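Local coordinates for protein probable CoA-transferase alpha subunit (PDB 6COJ) that probably acts on acyl-CoA thioesters as the alpha subunit of a coenzyme A transferase-family enzyme, and binds a spirocyclic CoA thioester, at residues 98-103 / 273-278; 268-273 / 286-291; 250-255 / 259-264; 159-162 / 166-169. The protein carries 1 engineered substitution. One frame throughout, in Å; residues are numbered along the deposited sequence. Where two conformers were deposited one is given.

Contact 1: residues 98-103 / 273-278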
loop_
_atom_site.group_PDB
_atom_site.type_symbol
_atom_site.label_atom_id
_atom_site.label_comp_id
_atom_site.label_asym_id
_atom_site.label_seq_id
_atom_site.Cartn_x
_atom_site.Cartn_y
_atom_site.Cartn_z
ATOM N N ASP A 98 16.699 19.110 -15.218
ATOM C CA ASP A 98 15.884 19.680 -16.283
ATOM C C ASP A 98 16.188 21.167 -16.411
ATOM O O ASP A 98 16.047 21.906 -15.429
ATOM C CB ASP A 98 14.396 19.471 -16.045
ATOM C CG ASP A 98 13.563 20.037 -17.185
ATOM O OD1 ASP A 98 13.358 21.267 -17.222
ATOM O OD2 ASP A 98 13.149 19.268 -18.079
ATOM N N PRO A 99 16.592 21.643 -17.589
ATOM C CA PRO A 99 17.047 23.036 -17.709
ATOM C C PRO A 99 15.925 24.049 -17.634
ATOM O O PRO A 99 16.182 25.204 -17.277
ATOM C CB PRO A 99 17.732 23.062 -19.083
ATOM C CG PRO A 99 16.999 21.991 -19.870
ATOM C CD PRO A 99 16.695 20.900 -18.857
ATOM N N TRP A 100 14.690 23.669 -17.969
ATOM C CA TRP A 100 13.594 24.623 -17.857
ATOM C C TRP A 100 13.117 24.766 -16.420
ATOM O O TRP A 100 12.813 25.876 -15.966
ATOM C CB TRP A 100 12.442 24.238 -18.783
ATOM C CG TRP A 100 12.638 24.709 -20.187
ATOM C CD1 TRP A 100 12.839 23.940 -21.297
ATOM C CD2 TRP A 100 12.678 26.069 -20.631
ATOM N NE1 TRP A 100 12.990 24.737 -22.409
ATOM C CE2 TRP A 100 12.891 26.050 -22.025
ATOM C CE3 TRP A 100 12.533 27.303 -19.986
ATOM C CZ2 TRP A 100 12.973 27.216 -22.786
ATOM C CZ3 TRP A 100 12.619 28.459 -20.739
ATOM C CH2 TRP A 100 12.833 28.410 -22.123
ATOM N N PHE A 101 13.045 23.657 -15.685
ATOM C CA PHE A 101 12.823 23.763 -14.250
ATOM C C PHE A 101 13.926 24.590 -13.592
ATOM O O PHE A 101 13.648 25.464 -12.761
ATOM C CB PHE A 101 12.739 22.360 -13.655
ATOM C CG PHE A 101 12.655 22.340 -12.159
ATOM C CD1 PHE A 101 11.514 22.787 -11.507
ATOM C CD2 PHE A 101 13.716 21.876 -11.405
ATOM C CE1 PHE A 101 11.433 22.762 -10.124
ATOM C CE2 PHE A 101 13.643 21.847 -10.016
ATOM C CZ PHE A 101 12.498 22.292 -9.379
ATOM N N ALA A 102 15.186 24.347 -13.965
ATOM C CA ALA A 102 16.283 25.121 -13.385
ATOM C C ALA A 102 16.126 26.610 -13.670
ATOM O O ALA A 102 16.352 27.443 -12.787
ATOM C CB ALA A 102 17.628 24.615 -13.918
ATOM N N LYS A 103 15.737 26.961 -14.897
ATOM C CA LYS A 103 15.571 28.371 -15.235
ATOM C C LYS A 103 14.453 29.009 -14.419
ATOM O O LYS A 103 14.604 30.134 -13.927
ATOM C CB LYS A 103 15.335 28.532 -16.736
ATOM C CG LYS A 103 16.612 28.398 -17.551
ATOM C CD LYS A 103 16.343 28.023 -19.003
ATOM C CE LYS A 103 16.384 29.231 -19.919
ATOM N NZ LYS A 103 15.318 30.213 -19.593
ATOM N N GLU A 273 19.289 20.485 -24.784
ATOM C CA GLU A 273 20.191 21.436 -25.427
ATOM C C GLU A 273 19.433 22.573 -26.095
ATOM O O GLU A 273 19.968 23.679 -26.226
ATOM C CB GLU A 273 21.096 20.721 -26.432
ATOM C CG GLU A 273 22.249 19.969 -25.789
ATOM C CD GLU A 273 22.622 18.717 -26.551
ATOM O OE1 GLU A 273 22.129 18.541 -27.685
ATOM O OE2 GLU A 273 23.409 17.907 -26.015
ATOM N N SER A 274 18.192 22.340 -26.516
ATOM C CA SER A 274 17.435 23.418 -27.144
ATOM C C SER A 274 17.000 24.483 -26.144
ATOM O O SER A 274 16.694 25.608 -26.551
ATOM C CB SER A 274 16.239 22.860 -27.916
ATOM O OG SER A 274 16.673 22.111 -29.041
ATOM N N ALA A 275 16.985 24.164 -24.850
ATOM C CA ALA A 275 16.612 25.128 -23.824
ATOM C C ALA A 275 17.700 26.160 -23.536
ATOM O O ALA A 275 17.435 27.132 -22.819
ATOM C CB ALA A 275 16.241 24.379 -22.536
ATOM N N LYS A 276 18.907 25.996 -24.092
ATOM C CA LYS A 276 20.030 26.839 -23.686
ATOM C C LYS A 276 19.904 28.273 -24.188
ATOM O O LYS A 276 20.319 29.206 -23.490
ATOM C CB LYS A 276 21.357 26.226 -24.129
ATOM C CG LYS A 276 21.427 24.735 -23.944
ATOM C CD LYS A 276 22.847 24.228 -23.937
ATOM C CE LYS A 276 22.937 22.986 -23.058
ATOM N NZ LYS A 276 24.188 22.951 -22.260
ATOM N N THR A 277 19.364 28.478 -25.384
ATOM C CA THR A 277 19.287 29.833 -25.908
ATOM C C THR A 277 17.877 30.140 -26.383
ATOM O O THR A 277 17.137 29.231 -26.776
ATOM C CB THR A 277 20.257 30.049 -27.083
ATOM O OG1 THR A 277 19.847 29.260 -28.207
ATOM C CG2 THR A 277 21.681 29.686 -26.689
ATOM N N PRO A 278 17.470 31.415 -26.343
ATOM C CA PRO A 278 16.176 31.777 -26.940
ATOM C C PRO A 278 16.073 31.301 -28.373
ATOM O O PRO A 278 15.005 30.863 -28.824
ATOM C CB PRO A 278 16.158 33.314 -26.858
ATOM C CG PRO A 278 17.395 33.721 -26.090
ATOM C CD PRO A 278 18.021 32.495 -25.510
#

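Contact 2: residues 268-273 / 286-291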
loop_
_atom_site.group_PDB
_atom_site.type_symbol
_atom_site.label_atom_id
_atom_site.label_comp_id
_atom_site.label_asym_id
_atom_site.label_seq_id
_atom_site.Cartn_x
_atom_site.Cartn_y
_atom_site.Cartn_z
ATOM N N GLN A 268 15.641 13.419 -26.083
ATOM C CA GLN A 268 15.675 14.130 -24.810
ATOM C C GLN A 268 16.893 15.039 -24.725
ATOM O O GLN A 268 16.798 16.167 -24.235
ATOM C CB GLN A 268 15.633 13.170 -23.627
ATOM C CG GLN A 268 15.664 13.922 -22.312
ATOM C CD GLN A 268 15.331 13.044 -21.141
ATOM O OE1 GLN A 268 14.165 12.835 -20.831
ATOM N NE2 GLN A 268 16.354 12.544 -20.476
ATOM N N ARG A 269 18.043 14.563 -25.205
ATOM C CA ARG A 269 19.218 15.425 -25.281
ATOM C C ARG A 269 18.949 16.661 -26.126
ATOM O O ARG A 269 19.376 17.764 -25.770
ATOM C CB ARG A 269 20.426 14.655 -25.808
ATOM C CG ARG A 269 21.082 13.794 -24.757
ATOM C CD ARG A 269 22.429 13.268 -25.208
ATOM N NE ARG A 269 22.334 12.367 -26.346
ATOM C CZ ARG A 269 22.232 11.047 -26.244
ATOM N NH1 ARG A 269 22.181 10.467 -25.050
ATOM N NH2 ARG A 269 22.166 10.307 -27.338
ATOM N N HIS A 270 18.234 16.498 -27.245
ATOM C CA HIS A 270 17.915 17.641 -28.097
ATOM C C HIS A 270 16.985 18.622 -27.390
ATOM O O HIS A 270 17.163 19.843 -27.493
ATOM C CB HIS A 270 17.297 17.153 -29.409
ATOM C CG HIS A 270 16.961 18.252 -30.369
ATOM N ND1 HIS A 270 17.924 19.031 -30.973
ATOM C CD2 HIS A 270 15.771 18.698 -30.829
ATOM C CE1 HIS A 270 17.342 19.913 -31.763
ATOM N NE2 HIS A 270 16.036 19.734 -31.693
ATOM N N TYR A 271 15.989 18.108 -26.662
ATOM C CA TYR A 271 15.138 18.966 -25.846
ATOM C C TYR A 271 15.969 19.790 -24.866
ATOM O O TYR A 271 15.819 21.017 -24.778
ATOM C CB TYR A 271 14.099 18.106 -25.106
ATOM C CG TYR A 271 13.586 18.714 -23.818
ATOM C CD1 TYR A 271 12.632 19.729 -23.830
ATOM C CD2 TYR A 271 14.062 18.279 -22.586
ATOM C CE1 TYR A 271 12.169 20.294 -22.648
ATOM C CE2 TYR A 271 13.608 18.840 -21.398
ATOM C CZ TYR A 271 12.659 19.844 -21.436
ATOM O OH TYR A 271 12.197 20.399 -20.267
ATOM N N ALA A 272 16.874 19.128 -24.137
ATOM C CA ALA A 272 17.645 19.814 -23.103
ATOM C C ALA A 272 18.581 20.853 -23.709
ATOM O O ALA A 272 18.664 21.986 -23.221
ATOM C CB ALA A 272 18.420 18.789 -22.267
ATOM N N GLU A 273 19.289 20.485 -24.784
ATOM C CA GLU A 273 20.191 21.436 -25.427
ATOM C C GLU A 273 19.433 22.573 -26.095
ATOM O O GLU A 273 19.968 23.679 -26.226
ATOM C CB GLU A 273 21.096 20.721 -26.432
ATOM C CG GLU A 273 22.249 19.969 -25.789
ATOM C CD GLU A 273 22.622 18.717 -26.551
ATOM O OE1 GLU A 273 22.129 18.541 -27.685
ATOM O OE2 GLU A 273 23.409 17.907 -26.015
ATOM N N ALA A 286 8.966 25.749 -32.877
ATOM C CA ALA A 286 8.447 25.779 -34.243
ATOM C C ALA A 286 8.339 24.376 -34.826
ATOM O O ALA A 286 7.364 24.057 -35.517
ATOM C CB ALA A 286 9.324 26.665 -35.129
ATOM N N THR A 287 9.325 23.521 -34.554
ATOM C CA THR A 287 9.346 22.198 -35.169
ATOM C C THR A 287 8.449 21.204 -34.435
ATOM O O THR A 287 7.781 20.389 -35.079
ATOM C CB THR A 287 10.783 21.672 -35.243
ATOM O OG1 THR A 287 11.576 22.548 -36.053
ATOM C CG2 THR A 287 10.817 20.271 -35.848
ATOM N N TYR A 288 8.402 21.258 -33.101
ATOM C CA TYR A 288 7.782 20.190 -32.319
ATOM C C TYR A 288 6.519 20.584 -31.572
ATOM O O TYR A 288 5.662 19.725 -31.356
ATOM C CB TYR A 288 8.789 19.574 -31.329
ATOM C CG TYR A 288 9.982 19.000 -32.037
ATOM C CD1 TYR A 288 9.896 17.773 -32.685
ATOM C CD2 TYR A 288 11.173 19.710 -32.126
ATOM C CE1 TYR A 288 10.971 17.255 -33.376
ATOM C CE2 TYR A 288 12.256 19.195 -32.813
ATOM C CZ TYR A 288 12.149 17.964 -33.435
ATOM O OH TYR A 288 13.227 17.455 -34.125
ATOM N N LEU A 289 6.368 21.847 -31.173
ATOM C CA LEU A 289 5.317 22.215 -30.230
ATOM C C LEU A 289 4.313 23.214 -30.799
ATOM O O LEU A 289 3.545 23.805 -30.031
ATOM C CB LEU A 289 5.926 22.749 -28.927
ATOM C CG LEU A 289 6.965 21.862 -28.234
ATOM C CD1 LEU A 289 7.530 22.549 -26.995
ATOM C CD2 LEU A 289 6.357 20.509 -27.868
ATOM N N SER A 290 4.280 23.420 -32.116
ATOM C CA SER A 290 3.413 24.432 -32.701
ATOM C C SER A 290 2.257 23.843 -33.499
ATOM O O SER A 290 1.505 24.596 -34.131
ATOM C CB SER A 290 4.226 25.404 -33.556
ATOM O OG SER A 290 5.163 26.102 -32.756
ATOM N N GLY A 291 2.094 22.524 -33.482
ATOM C CA GLY A 291 1.031 21.844 -34.187
ATOM C C GLY A 291 0.319 20.856 -33.280
ATOM O O GLY A 291 0.244 21.033 -32.064
#

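Contact 3: residues 250-255 / 259-264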
loop_
_atom_site.group_PDB
_atom_site.type_symbol
_atom_site.label_atom_id
_atom_site.label_comp_id
_atom_site.label_asym_id
_atom_site.label_seq_id
_atom_site.Cartn_x
_atom_site.Cartn_y
_atom_site.Cartn_z
ATOM N N ASN A 250 2.422 6.244 -28.496
ATOM C CA ASN A 250 3.665 6.981 -28.276
ATOM C C ASN A 250 3.436 8.223 -27.423
ATOM O O ASN A 250 4.215 9.181 -27.490
ATOM C CB ASN A 250 4.389 7.323 -29.592
ATOM C CG ASN A 250 5.907 7.231 -29.475
ATOM O OD1 ASN A 250 6.440 6.355 -28.790
ATOM N ND2 ASN A 250 6.612 8.134 -30.160
ATOM N N GLY A 251 2.377 8.200 -26.608
ATOM C CA GLY A 251 1.952 9.351 -25.833
ATOM C C GLY A 251 2.804 9.657 -24.623
ATOM O O GLY A 251 2.539 10.656 -23.944
ATOM N N ALA A 252 3.803 8.821 -24.326
ATOM C CA ALA A 252 4.785 9.132 -23.304
ATOM C C ALA A 252 6.089 9.679 -23.879
ATOM O O ALA A 252 6.943 10.128 -23.109
ATOM C CB ALA A 252 5.062 7.904 -22.426
ATOM N N HIS A 253 6.255 9.670 -25.201
ATOM C CA HIS A 253 7.491 10.163 -25.806
ATOM C C HIS A 253 7.735 11.605 -25.347
ATOM O O HIS A 253 6.814 12.413 -25.413
ATOM C CB HIS A 253 7.378 10.117 -27.331
ATOM C CG HIS A 253 8.645 10.492 -28.030
ATOM N ND1 HIS A 253 9.001 11.802 -28.276
ATOM C CD2 HIS A 253 9.651 9.728 -28.519
ATOM C CE1 HIS A 253 10.175 11.829 -28.878
ATOM N NE2 HIS A 253 10.587 10.584 -29.046
ATOM N N PHE A 254 8.947 11.962 -24.909
ATOM C CA PHE A 254 10.174 11.187 -25.066
ATOM C C PHE A 254 10.628 10.420 -23.825
ATOM O O PHE A 254 11.797 10.037 -23.737
ATOM C CB PHE A 254 11.313 12.125 -25.513
ATOM C CG PHE A 254 11.352 13.444 -24.774
ATOM C CD1 PHE A 254 12.012 13.560 -23.552
ATOM C CD2 PHE A 254 10.725 14.569 -25.301
ATOM C CE1 PHE A 254 12.045 14.779 -22.879
ATOM C CE2 PHE A 254 10.755 15.790 -24.630
ATOM C CZ PHE A 254 11.417 15.894 -23.419
ATOM N N THR A 255 9.727 10.174 -22.875
ATOM C CA THR A 255 10.078 9.354 -21.720
ATOM C C THR A 255 9.863 7.872 -22.047
ATOM O O THR A 255 9.243 7.516 -23.055
ATOM C CB THR A 255 9.265 9.773 -20.489
ATOM O OG1 THR A 255 7.868 9.462 -20.659
ATOM C CG2 THR A 255 9.427 11.277 -20.270
ATOM N N ASP A 259 7.084 -1.781 -21.165
ATOM C CA ASP A 259 7.310 -2.722 -22.262
ATOM C C ASP A 259 7.084 -2.115 -23.641
ATOM O O ASP A 259 7.480 -2.729 -24.643
ATOM C CB ASP A 259 6.342 -3.905 -22.145
ATOM C CG ASP A 259 6.783 -4.930 -21.127
ATOM O OD1 ASP A 259 7.940 -4.855 -20.663
ATOM O OD2 ASP A 259 5.963 -5.814 -20.798
ATOM N N SER A 260 6.430 -0.953 -23.733
ATOM C CA SER A 260 6.057 -0.415 -25.039
ATOM C C SER A 260 7.261 0.152 -25.777
ATOM O O SER A 260 7.425 -0.082 -26.979
ATOM C CB SER A 260 4.969 0.650 -24.888
ATOM O OG SER A 260 3.784 0.084 -24.344
ATOM N N TYR A 261 8.091 0.928 -25.085
ATOM C CA TYR A 261 9.299 1.496 -25.666
ATOM C C TYR A 261 10.160 2.057 -24.545
ATOM O O TYR A 261 9.677 2.342 -23.443
ATOM C CB TYR A 261 8.999 2.590 -26.714
ATOM C CG TYR A 261 7.895 3.563 -26.327
ATOM C CD1 TYR A 261 8.167 4.706 -25.579
ATOM C CD2 TYR A 261 6.584 3.338 -26.716
ATOM C CE1 TYR A 261 7.152 5.604 -25.236
ATOM C CE2 TYR A 261 5.559 4.212 -26.363
ATOM C CZ TYR A 261 5.850 5.344 -25.628
ATOM O OH TYR A 261 4.837 6.219 -25.285
ATOM N N GLY A 262 11.450 2.202 -24.845
ATOM C CA GLY A 262 12.372 2.879 -23.959
ATOM C C GLY A 262 12.395 4.382 -24.187
ATOM O O GLY A 262 11.640 4.941 -24.984
ATOM N N ARG A 263 13.280 5.044 -23.449
ATOM C CA ARG A 263 13.418 6.489 -23.577
ATOM C C ARG A 263 14.081 6.839 -24.903
ATOM O O ARG A 263 15.013 6.168 -25.349
ATOM C CB ARG A 263 14.259 7.034 -22.419
ATOM C CG ARG A 263 14.434 8.556 -22.413
ATOM C CD ARG A 263 15.215 9.029 -21.181
ATOM N NE ARG A 263 14.562 8.614 -19.940
ATOM C CZ ARG A 263 15.021 7.672 -19.124
ATOM N NH1 ARG A 263 16.161 7.051 -19.394
ATOM N NH2 ARG A 263 14.344 7.357 -18.028
ATOM N N ASP A 264 13.597 7.904 -25.539
ATOM C CA ASP A 264 14.264 8.427 -26.732
ATOM C C ASP A 264 15.388 9.325 -26.240
ATOM O O ASP A 264 15.215 10.533 -26.071
ATOM C CB ASP A 264 13.279 9.184 -27.609
ATOM C CG ASP A 264 13.874 9.575 -28.949
ATOM O OD1 ASP A 264 15.119 9.599 -29.091
ATOM O OD2 ASP A 264 13.086 9.852 -29.873
HETATM O O HOH W 1 10.287 7.947 -25.642
#

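Contact 4: residues 159-162 / 166-169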
loop_
_atom_site.group_PDB
_atom_site.type_symbol
_atom_site.label_atom_id
_atom_site.label_comp_id
_atom_site.label_asym_id
_atom_site.label_seq_id
_atom_site.Cartn_x
_atom_site.Cartn_y
_atom_site.Cartn_z
ATOM N N TYR A 159 0.551 7.819 21.976
ATOM C CA TYR A 159 1.127 6.696 22.709
ATOM C C TYR A 159 2.614 6.945 22.862
ATOM O O TYR A 159 3.324 7.019 21.851
ATOM C CB TYR A 159 0.909 5.391 21.944
ATOM C CG TYR A 159 -0.498 5.188 21.461
ATOM C CD1 TYR A 159 -1.518 4.875 22.348
ATOM C CD2 TYR A 159 -0.809 5.325 20.122
ATOM C CE1 TYR A 159 -2.804 4.698 21.913
ATOM C CE2 TYR A 159 -2.093 5.144 19.670
ATOM C CZ TYR A 159 -3.089 4.839 20.565
ATOM O OH TYR A 159 -4.369 4.660 20.117
ATOM N N PRO A 160 3.133 7.102 24.073
ATOM C CA PRO A 160 4.584 7.176 24.236
ATOM C C PRO A 160 5.216 5.844 23.870
ATOM O O PRO A 160 4.575 4.789 23.899
ATOM C CB PRO A 160 4.757 7.457 25.737
ATOM C CG PRO A 160 3.426 8.007 26.177
ATOM C CD PRO A 160 2.423 7.259 25.351
ATOM N N ASP A 161 6.492 5.901 23.504
ATOM C CA ASP A 161 7.258 4.681 23.319
ATOM C C ASP A 161 7.474 4.011 24.681
ATOM O O ASP A 161 7.090 4.538 25.733
ATOM C CB ASP A 161 8.563 4.984 22.578
ATOM C CG ASP A 161 8.339 5.437 21.121
ATOM O OD1 ASP A 161 7.174 5.576 20.686
ATOM O OD2 ASP A 161 9.338 5.665 20.401
ATOM N N ALA A 162 8.109 2.836 24.663
ATOM C CA ALA A 162 8.308 2.082 25.899
ATOM C C ALA A 162 9.040 2.905 26.957
ATOM O O ALA A 162 8.717 2.822 28.148
ATOM C CB ALA A 162 9.054 0.782 25.603
ATOM N N SER A 166 7.353 10.401 23.888
ATOM C CA SER A 166 6.408 10.425 22.779
ATOM C C SER A 166 7.091 10.926 21.515
ATOM O O SER A 166 7.809 11.932 21.537
ATOM C CB SER A 166 5.237 11.345 23.111
ATOM O OG SER A 166 4.578 10.892 24.284
ATOM N N GLU A 167 6.860 10.224 20.415
ATOM C CA GLU A 167 7.452 10.608 19.144
ATOM C C GLU A 167 6.663 11.742 18.521
ATOM O O GLU A 167 5.431 11.719 18.495
ATOM C CB GLU A 167 7.391 9.433 18.179
ATOM C CG GLU A 167 8.275 8.292 18.543
ATOM C CD GLU A 167 8.488 7.356 17.372
ATOM O OE1 GLU A 167 8.827 6.186 17.625
ATOM O OE2 GLU A 167 8.319 7.792 16.213
ATOM N N THR A 168 7.385 12.720 17.983
ATOM C CA THR A 168 6.794 13.793 17.195
ATOM C C THR A 168 7.272 13.628 15.757
ATOM O O THR A 168 8.479 13.581 15.501
ATOM C CB THR A 168 7.185 15.159 17.754
ATOM O OG1 THR A 168 6.649 15.293 19.075
ATOM C CG2 THR A 168 6.616 16.266 16.904
ATOM N N LEU A 169 6.325 13.491 14.839
ATOM C CA LEU A 169 6.601 13.151 13.450
ATOM C C LEU A 169 6.085 14.255 12.535
ATOM O O LEU A 169 5.308 15.120 12.943
ATOM C CB LEU A 169 5.925 11.823 13.099
ATOM C CG LEU A 169 6.412 10.625 13.913
ATOM C CD1 LEU A 169 5.306 9.588 14.065
ATOM C CD2 LEU A 169 7.637 10.046 13.246
HETATM O O HOH W 2 5.567 7.609 20.559
#

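Contact 1: residues 98-103 / 273-278
Asp98 OD1 takes two backbone N-H groups at the start of the helix whose Pro99 and Trp100 meet Ala275. The bond from Phe101 N is nearly straight, 2.9 Å to Asp98 OD1 with an angle of 169° at the hydrogen, and it uses the lone pair turned away from OD2. Trp100 N reaches the same oxygen weakly. This is an N-cap: the carboxylate caps the first turn of helix 99-106. Across the contact no hydrogen bond forms. The Ala275 methyl is the centre of the contact, and Ala275 as a whole supplies more than half of the 169 Å² buried. Its CB sits 3.7 Å from Pro99 CG and lies over the five-membered part of the Trp100 indole, 3.3 Å from NE1 and 3.6 Å from CD1. Trp100 holds its CG anti to the carbonyl carbon (chi1 -83°), which brings the ring face round to this methyl. Over a face of the indole, toward the rim, lies Lys103 CD, though Lys103 was modelled in two conformers. Around the contact, helix 99-106 meets the residues that follow helix 265-274. The Trp100 indole packs edge-to-face with Trp281 of helix 278-288, a helix capped at its start by Thr277, while Phe101 touches Leu72 of helix 70-77.

Contact 2: residues 268-273 / 286-291
His270 and Tyr288 carry the whole direct contact, and it is aromatic. Their side chains cross at about a right angle, and the rings meet obliquely, with planes 71° apart and centroids 6.0 Å from each other. Tyr288 CE2 comes to the rim of the imidazole, near its plane, 4.0 Å from His270 NE2 and 4.1 Å from His270 CD2. His270 extends its ring away from the backbone N (chi1 -179°), which carries NE2 across to the second helix. The meeting is light, covering 63 Å² in all.

Apolar packing adds a local element: Thr287 CG2 lies 3.5 Å above one face of the Tyr288 ring, toward its rim, and this methyl covers part of that face.

Hydrogen bonds stay inside each segment or run outside the pair. Ala272 N to Gln268 O (3.0 Å) and Glu273 N to Arg269 O (2.9 Å) are i to i+4 bonds of helix 265-274, and Gln268 O also lies in the plane of the Tyr271 ring, at its edge. Thr287 OG1 bonds to Gln283 O one turn earlier, and Tyr271 OH bonds to Asp98 OD2 in the neighbouring helix start.

Two consecutive helices, 265-274 and 278-288, thus fold back on each other. Helix 293-306 brings Phe303 to both rings, and Phe267 packs edge-to-face with Tyr288.

Contact 3: residues 250-255 / 259-264
The Tyr261 ring, in the irregular connection between strand 244-247 and helix 265-274, has Asn250 OD1 over one face, 3.3 Å above the plane and toward the rim, and Thr255 O at its edge, 3.6 Å from Tyr261 CE1. Asn250 ND2 bonds to Gln297 OE1 of helix 293-306. The second flat group, the His253 imidazole, carries Phe254 CB over one face and Asp264 OD2 at its edge. The connection contains a type I beta turn from Asn250 to His253 and a cis peptide before Phe254. With CG anti to the backbone N (chi1 -175°), His253 brings NE2 over to Asp264 OD2 for a short bond of 2.7 Å that meets the carboxylate on its anti side. Asp264 OD1 caps Phe267 N at the start of the helix, and Tyr296 holds His253 ND1. Tyr261 OH accepts from Ala252 N (3.0 Å) and also bonds to Glu218. A phenylalanine at Tyr261 would probably leave Ala252 N without this acceptor and Glu218 OE1 without its hydroxyl mate. Water 1 donates to Thr255 O (2.8 Å). Ala252 O accepts from Thr255 OG1 (2.7 Å) and Thr255 N (2.8 Å), both from the same face of its carbonyl plane.

Contact 4: residues 159-162 / 166-169
Ser166 and Pro160 lie side by side in the loop joining strands 153-156 and 168-173, neighbours in a three-stranded antiparallel sheet, so the whole is a beta hairpin. Ser166 OG lies beside the proline ring, 3.6 Å from Pro160 CG, and the two CA atoms here are 4.0 Å apart. Glu167 comes next. Its CG is anti to the carbonyl carbon (chi1 -69°), which turns the extended chain toward Asp161. Asp161 was modelled in two conformers; in the one given, the two side chains cross at about a right angle, their carboxylate planes 76° apart. The 2.9 Å between Glu167 OE1 and Asp161 OD2, two acceptors without a hydrogen bond, is therefore doubtful. A basic side chain on the chain of another protein in the assembly forms a salt bridge with Glu167 OE1. With an alanine at Glu167, that basic group would probably lose its carboxylate mate at the interface. Thr168 and Leu169 then enter the strand: Leu169 is backbone-bonded to Val155, and its side chain packs on Pro132 of the second subunit. Tyr159, turned away, places its OH on the backbone of that same subunit. One water ties the loop ends: it donates to Tyr159 O (2.7 Å) and, less certainly, to Asp161 OD1 in the modelled conformer, and accepts from Glu167 N at 2.9 Å.

In the fold
Contacts 1 and 2 share helix 265-274; contact 3, in the loop leading into it, touches contact 2 but not contact 1. Contacts 1 and 2, with centres 11 Å apart, share Glu273 and are joined by a probable hydrogen bond between Tyr271 OH and Asp98 OD2 (2.6 Å). Contact 3 meets contact 2 where Phe254 CZ packs on Tyr271 CG at 3.6 Å. The bound CoA thioester keeps its distance, about 13 Å from the side chain of Pro99 and about 12 Å from that of Arg263, although its pocket residue Tyr97 directly precedes Asp98. Contact 4 stands apart, its centre 46 to 52 Å from the others, on a hairpin that meets two other chains.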